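Long-range contacts in transcription regulator, Crp family (Thermus thermophilus, PDB 4EV0), which binds cyclic AMP and, as a homodimer, activates transcription from a set of promoters in a cAMP-dependent manner: residues I33-D38 with S86-A91; Y44-G49 with T95-L100. One frame throughout, in Å; residues are numbered along the deposited sequence.

Interaction 1 (I33-D38 with S86-A91); sequences IFYQGD and SASAVA. With CMP (adenosine-3',5'-cyclic-monophosphate), chain G.
Phe34 and Ala89 pair at a classic beta bulge, where two antiparallel strands of the cyclic nucleotide-binding domain run beside the bound cAMP. Ile33 and Phe34 both face Ala89. Ala89 O takes the N-H of Ile33 at 2.7 Å, while its bond from Phe34 N is weak. In return Ala89 N gives Phe34 O a nearly straight bond of 2.9 Å. Phe34 CG sits between the backbone N and the carbonyl carbon (chi1 56°), and the end of the ring comes nearer the partner strand. The methyl CB of Ala89 lies over one face of the Phe34 ring, 4.0 Å from the ring centroid, as a CH-pi contact. Ala87 O meets the ring edge at Phe34 CE1, 3.2 Å away and near the ring plane. CE1 and CZ also touch O5' of the nucleotide, and Arg85 makes a cation-pi contact with the ring. An alanine in place of Phe34 would probably open a gap between Ala89 CB and O5' and leave the Arg85 cation without its aromatic partner. Beyond the ring, Ser86 grips the phosphate: its N and its OG both donate to O2P, OG at 2.8 Å. Arg85 and Gly75 also bond the nucleotide, as does Asp131 of the second subunit. Farther out, Ile33 CD1 lies against the Val90-Ala91 peptide, 3.3 Å from Ala91 N. After Phe34 the chain enters a type II turn from Tyr35 to Asp38. Asp38 OD2 accepts the Tyr35 N-H from above the carboxylate plane. The extended Gln36 side chain passes Ser86 O, and its OE1 accepts from Thr56 N. Ser88 OG accepts Gln36 N at 3.1 Å, and one water joins that hydroxyl to Gln36 OE1.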
ATOM      1  N   ILE B  33      -7.292  19.535 -14.332  1.00 60.08           N
ATOM      2  CA  ILE B  33      -6.064  19.509 -15.097  1.00 57.51           C
ATOM      3  C   ILE B  33      -6.147  18.322 -16.061  1.00 58.04           C
ATOM      4  O   ILE B  33      -5.997  18.489 -17.283  1.00 59.03           O
ATOM      5  CB  ILE B  33      -4.852  19.460 -14.167  1.00 56.38           C
ATOM      6  CG1 ILE B  33      -4.838  20.709 -13.280  1.00 58.60           C
ATOM      7  CG2 ILE B  33      -3.570  19.363 -14.951  1.00 54.58           C
ATOM      8  CD1 ILE B  33      -4.570  20.423 -11.807  1.00 59.10           C
ATOM      9  N   PHE B  34      -6.422  17.140 -15.511  1.00 56.51           N
ATOM     10  CA  PHE B  34      -6.828  15.971 -16.300  1.00 55.98           C
ATOM     11  C   PHE B  34      -7.663  15.022 -15.436  1.00 56.85           C
ATOM     12  O   PHE B  34      -7.766  15.200 -14.215  1.00 54.71           O
ATOM     13  CB  PHE B  34      -5.631  15.241 -16.924  1.00 54.11           C
ATOM     14  CG  PHE B  34      -4.589  14.800 -15.922  1.00 53.15           C
ATOM     15  CD1 PHE B  34      -4.821  13.720 -15.078  1.00 51.30           C
ATOM     16  CD2 PHE B  34      -3.370  15.457 -15.835  1.00 50.36           C
ATOM     17  CE1 PHE B  34      -3.872  13.320 -14.162  1.00 48.82           C
ATOM     18  CE2 PHE B  34      -2.404  15.050 -14.906  1.00 48.92           C
ATOM     19  CZ  PHE B  34      -2.657  13.987 -14.080  1.00 47.57           C
ATOM     20  N   TYR B  35      -8.231  14.006 -16.082  1.00 75.70           N
ATOM     21  CA  TYR B  35      -9.064  13.013 -15.412  1.00 75.94           C
ATOM     22  C   TYR B  35      -8.464  11.615 -15.452  1.00 75.13           C
ATOM     23  O   TYR B  35      -7.659  11.296 -16.323  1.00 75.62           O
ATOM     24  CB  TYR B  35     -10.444  12.976 -16.062  1.00 79.18           C
ATOM     25  CG  TYR B  35     -11.302  14.173 -15.740  1.00 83.36           C
ATOM     26  CD1 TYR B  35     -11.330  14.704 -14.453  1.00 82.90           C
ATOM     27  CD2 TYR B  35     -12.086  14.773 -16.715  1.00 85.19           C
ATOM     28  CE1 TYR B  35     -12.120  15.801 -14.146  1.00 86.09           C
ATOM     29  CE2 TYR B  35     -12.881  15.874 -16.421  1.00 89.25           C
ATOM     30  CZ  TYR B  35     -12.895  16.386 -15.133  1.00 90.52           C
ATOM     31  OH  TYR B  35     -13.683  17.479 -14.830  1.00 89.64           O
ATOM     32  N   GLN B  36      -8.864  10.792 -14.487  1.00 56.87           N
ATOM     33  CA  GLN B  36      -8.523   9.375 -14.460  1.00 59.58           C
ATOM     34  C   GLN B  36      -9.086   8.741 -15.726  1.00 62.37           C
ATOM     35  O   GLN B  36     -10.237   8.999 -16.088  1.00 64.74           O
ATOM     36  CB  GLN B  36      -9.127   8.712 -13.203  1.00 59.41           C
ATOM     37  CG  GLN B  36      -8.708   7.254 -12.945  1.00 58.78           C
ATOM     38  CD  GLN B  36      -9.282   6.694 -11.626  1.00 61.97           C
ATOM     39  OE1 GLN B  36      -9.768   7.450 -10.780  1.00 59.72           O
ATOM     40  NE2 GLN B  36      -9.234   5.365 -11.461  1.00 59.10           N
ATOM     41  N   GLY B  37      -8.278   7.932 -16.405  1.00 61.82           N
ATOM     42  CA  GLY B  37      -8.688   7.329 -17.664  1.00 66.55           C
ATOM     43  C   GLY B  37      -8.364   8.144 -18.912  1.00 67.59           C
ATOM     44  O   GLY B  37      -8.641   7.713 -20.034  1.00 72.05           O
ATOM     45  N   ASP B  38      -7.794   9.331 -18.727  1.00 64.56           N
ATOM     46  CA  ASP B  38      -7.436  10.181 -19.855  1.00 65.11           C
ATOM     47  C   ASP B  38      -6.107   9.737 -20.499  1.00 66.93           C
ATOM     48  O   ASP B  38      -5.227   9.178 -19.829  1.00 63.78           O
ATOM     49  CB  ASP B  38      -7.345  11.642 -19.406  1.00 62.87           C
ATOM     50  CG  ASP B  38      -8.711  12.345 -19.351  1.00 64.95           C
ATOM     51  OD1 ASP B  38      -9.743  11.718 -19.691  1.00 67.73           O
ATOM     52  OD2 ASP B  38      -8.741  13.546 -18.978  1.00 61.46           O
ATOM     53  N   SER B  86      -3.798   7.337 -13.923  1.00 60.33           N
ATOM     54  CA  SER B  86      -4.259   6.514 -12.817  1.00 61.24           C
ATOM     55  C   SER B  86      -5.086   7.309 -11.794  1.00 60.35           C
ATOM     56  O   SER B  86      -5.654   6.728 -10.880  1.00 60.46           O
ATOM     57  CB  SER B  86      -3.069   5.848 -12.134  1.00 58.08           C
ATOM     58  OG  SER B  86      -2.161   6.824 -11.658  1.00 56.84           O
ATOM     59  N   ALA B  87      -5.143   8.630 -11.953  1.00 59.80           N
ATOM     60  CA  ALA B  87      -5.912   9.486 -11.050  1.00 59.82           C
ATOM     61  C   ALA B  87      -6.332  10.791 -11.738  1.00 60.10           C
ATOM     62  O   ALA B  87      -5.743  11.189 -12.755  1.00 60.14           O
ATOM     63  CB  ALA B  87      -5.107   9.784  -9.795  1.00 56.32           C
ATOM     64  N   SER B  88      -7.357  11.441 -11.189  1.00 53.66           N
ATOM     65  CA  SER B  88      -7.758  12.773 -11.643  1.00 55.55           C
ATOM     66  C   SER B  88      -6.922  13.825 -10.901  1.00 54.18           C
ATOM     67  O   SER B  88      -6.504  13.604  -9.745  1.00 52.43           O
ATOM     68  CB  SER B  88      -9.253  13.020 -11.379  1.00 57.90           C
ATOM     69  OG  SER B  88     -10.081  12.031 -11.970  1.00 58.44           O
ATOM     70  N   ALA B  89      -6.686  14.959 -11.564  1.00 48.54           N
ATOM     71  CA  ALA B  89      -5.961  16.076 -10.960  1.00 49.30           C
ATOM     72  C   ALA B  89      -6.707  17.395 -11.172  1.00 53.59           C
ATOM     73  O   ALA B  89      -7.000  17.778 -12.314  1.00 52.95           O
ATOM     74  CB  ALA B  89      -4.570  16.173 -11.536  1.00 47.68           C
ATOM     75  N   VAL B  90      -7.001  18.092 -10.077  1.00 60.78           N
ATOM     76  CA  VAL B  90      -7.734  19.355 -10.140  1.00 62.83           C
ATOM     77  C   VAL B  90      -6.982  20.471  -9.402  1.00 63.66           C
ATOM     78  O   VAL B  90      -6.352  20.236  -8.367  1.00 63.11           O
ATOM     79  CB  VAL B  90      -9.161  19.199  -9.563  1.00 64.73           C
ATOM     80  CG1 VAL B  90      -9.098  18.875  -8.094  1.00 64.29           C
ATOM     81  CG2 VAL B  90      -9.984  20.464  -9.793  1.00 68.40           C
ATOM     82  N   ALA B  91      -7.026  21.679  -9.955  1.00 64.22           N
ATOM     83  CA  ALA B  91      -6.405  22.821  -9.308  1.00 66.65           C
ATOM     84  C   ALA B  91      -7.338  23.288  -8.205  1.00 69.59           C
ATOM     85  O   ALA B  91      -8.523  23.504  -8.459  1.00 70.33           O
ATOM     86  CB  ALA B  91      -6.175  23.935 -10.320  1.00 66.07           C
TER
HETATM   87  P   CMP G 301      -0.509   9.638 -13.834  1.00 59.47           P
HETATM   88  O1P CMP G 301       0.088  10.100 -15.130  1.00 61.07           O
HETATM   89  O2P CMP G 301      -0.882   8.180 -13.681  1.00 58.12           O
HETATM   90  O5' CMP G 301      -1.773  10.565 -13.443  1.00 64.65           O
HETATM   91  C5' CMP G 301      -2.199  10.697 -12.088  1.00 57.22           C
HETATM   92  C4' CMP G 301      -0.999  10.858 -11.220  1.00 56.78           C
HETATM   93  O4' CMP G 301      -1.310  10.742  -9.819  1.00 56.17           O
HETATM   94  C3' CMP G 301       0.039   9.795 -11.404  1.00 56.09           C
HETATM   95  O3' CMP G 301       0.640   9.856 -12.682  1.00 56.78           O
HETATM   96  C2' CMP G 301       0.945  10.067 -10.217  1.00 54.87           C
HETATM   97  O2' CMP G 301       1.713  11.239 -10.423  1.00 56.16           O
HETATM   98  C1' CMP G 301      -0.113  10.374  -9.144  1.00 56.79           C
HETATM   99  N9  CMP G 301      -0.380   9.204  -8.303  1.00 57.02           N
HETATM  100  C8  CMP G 301      -0.881   8.018  -8.693  1.00 55.12           C
HETATM  101  N7  CMP G 301      -0.946   7.175  -7.624  1.00 55.50           N
HETATM  102  C5  CMP G 301      -0.484   7.835  -6.541  1.00 55.60           C
HETATM  103  C6  CMP G 301      -0.297   7.543  -5.096  1.00 56.01           C
HETATM  104  N6  CMP G 301      -0.628   6.321  -4.592  1.00 56.50           N
HETATM  105  N1  CMP G 301       0.220   8.531  -4.316  1.00 53.25           N
HETATM  106  C2  CMP G 301       0.554   9.735  -4.810  1.00 56.49           C
HETATM  107  N3  CMP G 301       0.397  10.070  -6.112  1.00 56.55           N
HETATM  108  C4  CMP G 301      -0.105   9.176  -6.999  1.00 56.35           C
HETATM  109  O   HOH W   1     -10.949   9.960 -10.539  1.00 44.74           O

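Interaction 2 (Y44-G49 with T95-L100); sequences YLVASG and TELLAL
A second antiparallel strand pair of the cyclic nucleotide-binding domain joins residues 44-49 to 95-100, with a classic beta bulge in the pairing. The axes of strand segments 44-46 and 95-100 approach to 4.5 Å. Leu45 and Leu98 form a hydrogen-bonded pair, with N to O bonds of 2.8 Å in both directions. At the bulge Ala47 and Ser48 both face Glu96, so Glu96 O holds two donors. Ala47 N gives Glu96 O the shorter bond, 2.8 Å. Ser48 N lies 3.3 Å from Glu96 O, in the carbonyl plane and on a lone pair. Glu96 N returns a bond to Ser48 O, and Ser48 OG makes a weak one to Glu96 OE2. Next to the bulge, Gly49 lies close to Thr95 OG1, where a CB would clash. That hydroxyl is bonded to Glu93 O and Lys50 N.

On the face that holds Tyr44, Val46, Leu97 and Ala99, the contacts are apolar. Tyr44 CD2 and CE2 each lie 3.6 Å from Ala99 CB. Leu97 CD1 meets Tyr44 CD2 at 3.9 Å, and its other methyl, CD2, touches Val46 CG2. On the other face Leu45 and Leu98 meet CB to CB and both pack on Phe22. In the sheet these two strands are central, with strand 23-27 beside 95-101 and strand 73-74 beside 42-46.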
ATOM      1  N   TYR B  44       3.931  16.928 -14.670  1.00 61.10           N
ATOM      2  CA  TYR B  44       3.881  18.321 -14.266  1.00 62.32           C
ATOM      3  C   TYR B  44       4.612  18.553 -12.950  1.00 62.36           C
ATOM      4  O   TYR B  44       4.503  17.759 -12.007  1.00 62.84           O
ATOM      5  CB  TYR B  44       2.425  18.807 -14.121  1.00 61.73           C
ATOM      6  CG  TYR B  44       1.547  18.633 -15.344  1.00 62.53           C
ATOM      7  CD1 TYR B  44       0.836  17.461 -15.551  1.00 61.58           C
ATOM      8  CD2 TYR B  44       1.418  19.646 -16.282  1.00 65.83           C
ATOM      9  CE1 TYR B  44       0.026  17.293 -16.660  1.00 63.48           C
ATOM     10  CE2 TYR B  44       0.609  19.490 -17.409  1.00 65.49           C
ATOM     11  CZ  TYR B  44      -0.087  18.310 -17.587  1.00 66.40           C
ATOM     12  OH  TYR B  44      -0.894  18.143 -18.693  1.00 69.42           O
ATOM     13  N   LEU B  45       5.356  19.652 -12.906  1.00 64.53           N
ATOM     14  CA  LEU B  45       5.850  20.223 -11.663  1.00 67.23           C
ATOM     15  C   LEU B  45       4.927  21.373 -11.298  1.00 71.03           C
ATOM     16  O   LEU B  45       4.448  22.089 -12.179  1.00 69.98           O
ATOM     17  CB  LEU B  45       7.262  20.764 -11.866  1.00 69.49           C
ATOM     18  CG  LEU B  45       8.452  20.020 -11.261  1.00 71.91           C
ATOM     19  CD1 LEU B  45       8.121  18.554 -10.965  1.00 68.22           C
ATOM     20  CD2 LEU B  45       9.639  20.126 -12.192  1.00 69.81           C
ATOM     21  N   VAL B  46       4.664  21.553 -10.008  1.00 63.36           N
ATOM     22  CA  VAL B  46       3.884  22.702  -9.556  1.00 66.11           C
ATOM     23  C   VAL B  46       4.816  23.882  -9.301  1.00 70.27           C
ATOM     24  O   VAL B  46       5.696  23.813  -8.441  1.00 72.28           O
ATOM     25  CB  VAL B  46       3.078  22.393  -8.280  1.00 69.49           C
ATOM     26  CG1 VAL B  46       2.495  23.680  -7.695  1.00 74.45           C
ATOM     27  CG2 VAL B  46       1.989  21.369  -8.572  1.00 65.09           C
ATOM     28  N   ALA B  47       4.643  24.949 -10.076  1.00 63.17           N
ATOM     29  CA  ALA B  47       5.416  26.170  -9.875  1.00 68.03           C
ATOM     30  C   ALA B  47       4.780  27.060  -8.792  1.00 73.26           C
ATOM     31  O   ALA B  47       5.479  27.656  -7.967  1.00 77.36           O
ATOM     32  CB  ALA B  47       5.540  26.921 -11.171  1.00 68.01           C
ATOM     33  N   SER B  48       3.452  27.140  -8.805  1.00 69.59           N
ATOM     34  CA  SER B  48       2.710  27.888  -7.798  1.00 73.51           C
ATOM     35  C   SER B  48       1.274  27.375  -7.739  1.00 71.68           C
ATOM     36  O   SER B  48       0.755  26.876  -8.737  1.00 67.35           O
ATOM     37  CB  SER B  48       2.699  29.371  -8.142  1.00 76.65           C
ATOM     38  OG  SER B  48       1.822  29.611  -9.225  1.00 75.95           O
ATOM     39  N   GLY B  49       0.634  27.505  -6.578  1.00 74.82           N
ATOM     40  CA  GLY B  49      -0.739  27.064  -6.416  1.00 72.02           C
ATOM     41  C   GLY B  49      -0.824  25.750  -5.663  1.00 73.56           C
ATOM     42  O   GLY B  49       0.093  25.381  -4.924  1.00 74.36           O
ATOM     43  N   THR B  95      -3.220  28.041 -10.338  1.00 68.18           N
ATOM     44  CA  THR B  95      -2.030  27.197 -10.361  1.00 66.24           C
ATOM     45  C   THR B  95      -1.172  27.357 -11.622  1.00 64.69           C
ATOM     46  O   THR B  95      -1.682  27.411 -12.756  1.00 62.05           O
ATOM     47  CB  THR B  95      -2.412  25.702 -10.154  1.00 62.44           C
ATOM     48  OG1 THR B  95      -3.031  25.532  -8.873  1.00 63.70           O
ATOM     49  CG2 THR B  95      -1.190  24.808 -10.230  1.00 59.29           C
ATOM     50  N   GLU B  96       0.137  27.465 -11.412  1.00 89.19           N
ATOM     51  CA  GLU B  96       1.089  27.419 -12.509  1.00 87.94           C
ATOM     52  C   GLU B  96       1.795  26.077 -12.521  1.00 83.96           C
ATOM     53  O   GLU B  96       2.384  25.654 -11.526  1.00 83.18           O
ATOM     54  CB  GLU B  96       2.102  28.552 -12.411  1.00 92.83           C
ATOM     55  CG  GLU B  96       1.543  29.900 -12.818  1.00 97.98           C
ATOM     56  CD  GLU B  96       2.605  30.974 -12.842  1.00103.68           C
ATOM     57  OE1 GLU B  96       2.814  31.581 -13.918  1.00106.78           O
ATOM     58  OE2 GLU B  96       3.232  31.206 -11.784  1.00105.47           O
ATOM     59  N   LEU B  97       1.713  25.414 -13.667  1.00 68.40           N
ATOM     60  CA  LEU B  97       2.302  24.102 -13.865  1.00 62.33           C
ATOM     61  C   LEU B  97       3.422  24.160 -14.883  1.00 64.52           C
ATOM     62  O   LEU B  97       3.279  24.787 -15.939  1.00 67.43           O
ATOM     63  CB  LEU B  97       1.233  23.119 -14.350  1.00 61.54           C
ATOM     64  CG  LEU B  97       0.106  22.804 -13.357  1.00 62.87           C
ATOM     65  CD1 LEU B  97      -0.845  21.778 -13.941  1.00 59.73           C
ATOM     66  CD2 LEU B  97       0.667  22.315 -12.019  1.00 62.28           C
ATOM     67  N   LEU B  98       4.542  23.516 -14.574  1.00 73.66           N
ATOM     68  CA  LEU B  98       5.592  23.324 -15.562  1.00 71.32           C
ATOM     69  C   LEU B  98       5.458  21.914 -16.111  1.00 69.84           C
ATOM     70  O   LEU B  98       5.620  20.934 -15.376  1.00 69.97           O
ATOM     71  CB  LEU B  98       6.972  23.550 -14.952  1.00 69.52           C
ATOM     72  CG  LEU B  98       7.362  24.989 -14.618  1.00 75.44           C
ATOM     73  CD1 LEU B  98       8.634  25.002 -13.793  1.00 74.74           C
ATOM     74  CD2 LEU B  98       7.530  25.836 -15.884  1.00 78.07           C
ATOM     75  N   ALA B  99       5.141  21.811 -17.398  1.00 64.54           N
ATOM     76  CA  ALA B  99       4.847  20.524 -18.017  1.00 62.37           C
ATOM     77  C   ALA B  99       6.021  19.979 -18.814  1.00 66.62           C
ATOM     78  O   ALA B  99       6.696  20.713 -19.554  1.00 68.37           O
ATOM     79  CB  ALA B  99       3.629  20.634 -18.901  1.00 64.15           C
ATOM     80  N   LEU B 100       6.262  18.683 -18.676  1.00 60.09           N
ATOM     81  CA  LEU B 100       7.300  18.049 -19.471  1.00 59.04           C
ATOM     82  C   LEU B 100       6.705  16.929 -20.316  1.00 61.22           C
ATOM     83  O   LEU B 100       6.212  15.929 -19.794  1.00 60.63           O
ATOM     84  CB  LEU B 100       8.405  17.535 -18.560  1.00 58.92           C
ATOM     85  CG  LEU B 100       9.475  16.675 -19.215  1.00 61.24           C
ATOM     86  CD1 LEU B 100      10.239  17.488 -20.252  1.00 63.33           C
ATOM     87  CD2 LEU B 100      10.388  16.124 -18.130  1.00 59.07           C
TER

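After helix 12-19 and strand 23-27, the chain lays down strand 32-34 and then strand 42-46. After the strands and helix that follow, strand 88-91 comes back to close a loop on 32-34 in interaction 1. Strand 95-101 then closes on 42-46 in interaction 2. The two loops therefore cross rather than nest. Each contact belongs to a different antiparallel sheet of the same cyclic nucleotide-binding domain. The centres of interactions 1 and 2 lie about 15 Å apart, yet side chains bridge the sheets. Phe34 CE2 packs on Tyr44 CE1 at 3.7 Å, and Ile33 CG2 on Leu97 CD1 at 3.8 Å. The Phe34 ring thus touches both cAMP and a side chain of the second sheet.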